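Local coordinates for DNA/pantothenate metabolism flavoprotein (Streptomyces sparsogenes DSM 40356, PDB 7CFU) that binds flavin mononucleotide and probably catalyses the FMN-dependent oxidative decarboxylation of a cysteine residue in a biosynthetic pathway, at residues Arg153-Asp156 and Gln157-Asp161. Residues are numbered along the deposited sequence; the frame is centred on the assembly and turned at random.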
ATOM      1  N   ARG A 153     -14.311  28.382  30.949  1.00 29.16           N
ATOM      2  CA  ARG A 153     -13.320  29.426  30.672  1.00 30.74           C
ATOM      3  C   ARG A 153     -13.235  29.721  29.179  1.00 37.90           C
ATOM      4  O   ARG A 153     -13.205  30.888  28.764  1.00 33.57           O
ATOM      5  CB  ARG A 153     -11.946  29.012  31.200  1.00 30.71           C
ATOM      6  CG  ARG A 153     -11.789  29.125  32.712  1.00 34.19           C
ATOM      7  CD  ARG A 153     -10.339  29.038  33.132  1.00 29.79           C
ATOM      8  NE  ARG A 153      -9.743  27.726  32.886  1.00 33.42           N
ATOM      9  CZ  ARG A 153      -9.823  26.691  33.723  1.00 41.86           C
ATOM     10  NH1 ARG A 153     -10.483  26.796  34.871  1.00 40.95           N
ATOM     11  NH2 ARG A 153      -9.235  25.541  33.417  1.00 34.07           N
ATOM     12  N   ASN A 154     -13.251  28.676  28.352  1.00 33.35           N
ATOM     13  CA  ASN A 154     -13.137  28.890  26.915  1.00 32.73           C
ATOM     14  C   ASN A 154     -14.363  29.606  26.372  1.00 30.25           C
ATOM     15  O   ASN A 154     -14.232  30.537  25.566  1.00 29.90           O
ATOM     16  CB  ASN A 154     -12.925  27.553  26.201  1.00 32.95           C
ATOM     17  CG  ASN A 154     -11.630  26.882  26.608  1.00 36.64           C
ATOM     18  OD1 ASN A 154     -10.654  27.556  26.963  1.00 30.82           O
ATOM     19  ND2 ASN A 154     -11.614  25.552  26.573  1.00 29.73           N
ATOM     20  N   VAL A 155     -15.557  29.210  26.826  1.00 28.41           N
ATOM     21  CA  VAL A 155     -16.775  29.921  26.439  1.00 30.11           C
ATOM     22  C   VAL A 155     -16.670  31.403  26.795  1.00 36.91           C
ATOM     23  O   VAL A 155     -16.922  32.275  25.958  1.00 37.34           O
ATOM     24  CB  VAL A 155     -18.008  29.274  27.092  1.00 33.98           C
ATOM     25  CG1 VAL A 155     -19.240  30.120  26.821  1.00 33.66           C
ATOM     26  CG2 VAL A 155     -18.203  27.846  26.570  1.00 36.80           C
ATOM     27  N   ASP A 156     -16.289  31.711  28.042  1.00 37.93           N
ATOM     28  CA  ASP A 156     -16.183  33.106  28.458  1.00 40.15           C
ATOM     29  C   ASP A 156     -15.163  33.846  27.611  1.00 41.25           C
ATOM     30  O   ASP A 156     -15.414  34.965  27.143  1.00 40.23           O
ATOM     31  CB  ASP A 156     -15.791  33.205  29.935  1.00 32.47           C
ATOM     32  CG  ASP A 156     -16.837  32.610  30.867  1.00 43.33           C
ATOM     33  OD1 ASP A 156     -18.017  32.495  30.466  1.00 48.82           O
ATOM     34  OD2 ASP A 156     -16.466  32.250  32.008  1.00 43.15           O
ATOM     35  N   GLN A 157     -13.999  33.229  27.399  1.00 37.30           N
ATOM     36  CA  GLN A 157     -12.947  33.887  26.636  1.00 31.53           C
ATOM     37  C   GLN A 157     -13.417  34.220  25.228  1.00 36.77           C
ATOM     38  O   GLN A 157     -13.093  35.289  24.695  1.00 41.53           O
ATOM     39  CB  GLN A 157     -11.709  33.004  26.575  1.00 37.27           C
ATOM     40  CG  GLN A 157     -10.585  33.616  25.770  1.00 36.50           C
ATOM     41  CD  GLN A 157     -10.062  34.900  26.404  1.00 43.75           C
ATOM     42  OE1 GLN A 157      -9.225  34.853  27.298  1.00 35.61           O
ATOM     43  NE2 GLN A 157     -10.558  36.047  25.944  1.00 37.02           N
ATOM     44  N   LEU A 158     -14.183  33.317  24.610  1.00 34.14           N
ATOM     45  CA  LEU A 158     -14.663  33.561  23.251  1.00 40.50           C
ATOM     46  C   LEU A 158     -15.683  34.692  23.215  1.00 36.25           C
ATOM     47  O   LEU A 158     -15.701  35.486  22.270  1.00 33.99           O
ATOM     48  CB  LEU A 158     -15.263  32.285  22.665  1.00 35.43           C
ATOM     49  CG  LEU A 158     -14.269  31.201  22.257  1.00 40.76           C
ATOM     50  CD1 LEU A 158     -14.979  29.869  22.052  1.00 35.20           C
ATOM     51  CD2 LEU A 158     -13.556  31.638  20.986  1.00 30.32           C
ATOM     52  N   ARG A 159     -16.559  34.762  24.222  1.00 42.19           N
ATOM     53  CA  ARG A 159     -17.512  35.864  24.296  1.00 44.43           C
ATOM     54  C   ARG A 159     -16.797  37.199  24.479  1.00 38.89           C
ATOM     55  O   ARG A 159     -17.158  38.195  23.844  1.00 42.92           O
ATOM     56  CB  ARG A 159     -18.516  35.614  25.420  1.00 42.11           C
ATOM     57  CG  ARG A 159     -19.545  34.555  25.064  1.00 42.07           C
ATOM     58  CD  ARG A 159     -20.473  34.261  26.221  1.00 41.27           C
ATOM     59  NE  ARG A 159     -21.600  33.435  25.796  1.00 48.56           N
ATOM     60  CZ  ARG A 159     -22.181  32.523  26.567  1.00 43.47           C
ATOM     61  NH1 ARG A 159     -21.740  32.323  27.802  1.00 41.13           N
ATOM     62  NH2 ARG A 159     -23.199  31.816  26.105  1.00 50.10           N
ATOM     63  N   GLU A 160     -15.780  37.236  25.343  1.00 42.56           N
ATOM     64  CA  GLU A 160     -15.000  38.458  25.505  1.00 38.78           C
ATOM     65  C   GLU A 160     -14.281  38.833  24.217  1.00 44.47           C
ATOM     66  O   GLU A 160     -14.072  40.022  23.940  1.00 39.46           O
ATOM     67  CB  GLU A 160     -14.018  38.292  26.667  1.00 44.39           C
ATOM     68  CG  GLU A 160     -14.738  38.110  28.014  1.00 56.77           C
ATOM     69  CD  GLU A 160     -13.798  37.910  29.196  1.00 65.29           C
ATOM     70  OE1 GLU A 160     -12.567  38.015  29.013  1.00 71.58           O
ATOM     71  OE2 GLU A 160     -14.296  37.653  30.316  1.00 70.04           O
ATOM     72  N   ASP A 161     -13.928  37.843  23.400  1.00 42.73           N
ATOM     73  CA  ASP A 161     -13.276  38.116  22.128  1.00 38.30           C
ATOM     74  C   ASP A 161     -14.251  38.518  21.033  1.00 40.40           C
ATOM     75  O   ASP A 161     -13.813  38.801  19.914  1.00 38.79           O
ATOM     76  CB  ASP A 161     -12.462  36.896  21.691  1.00 41.77           C
ATOM     77  CG  ASP A 161     -11.239  36.676  22.559  1.00 47.00           C
ATOM     78  OD1 ASP A 161     -10.894  37.597  23.336  1.00 44.43           O
ATOM     79  OD2 ASP A 161     -10.634  35.581  22.480  1.00 45.30           O
TER
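R159 extends outward and back past V155, one turn earlier, both side chains pointing the same way. Its CB sits 3.6 Å from D156 O, and CG is equally near V155 O, the carbonyl that accepts the R159 backbone N-H. With CG anti to the carbonyl carbon (chi1 -75°) and the chain extended from CG to NE, CD still passes V155 O and NE comes near V155 CG1. That methyl lies over one face of the guanidinium, offset toward its rim, 3.5 Å from R159 NH1 and 3.8 Å from R159 CZ; the valine presents it because CG1 stands anti to its backbone N (chi1 173°). At the tip, R159 NH2 forms a salt bridge with E167, while D156 OD1, 4.6 Å from R159 NH1, is too far for one but may add to the negative field round the guanidinium. Replacing R159 by an alanine is likely to leave E167 without its charged mate and take from V155 CG1 the guanidinium face beside it. N154 packs on A113 and A116 of its own chain, but its ND2 donates to H117 O of the second subunit, where R153 also meets D161 in a salt bridge. Four i to i+4 backbone bonds, from Q157 N to R153 O (2.8 Å) through to E160 N to D156 O (2.9 Å, N-H...O 168°), mark an alpha-helix. Buried N154, V155 and L158 against exposed D156 and E160 make it amphipathic, and it leads to strand 164-165, outermost of this flavoprotein's parallel sheet within the chain, whose I165 packs on V155, L158 and R159.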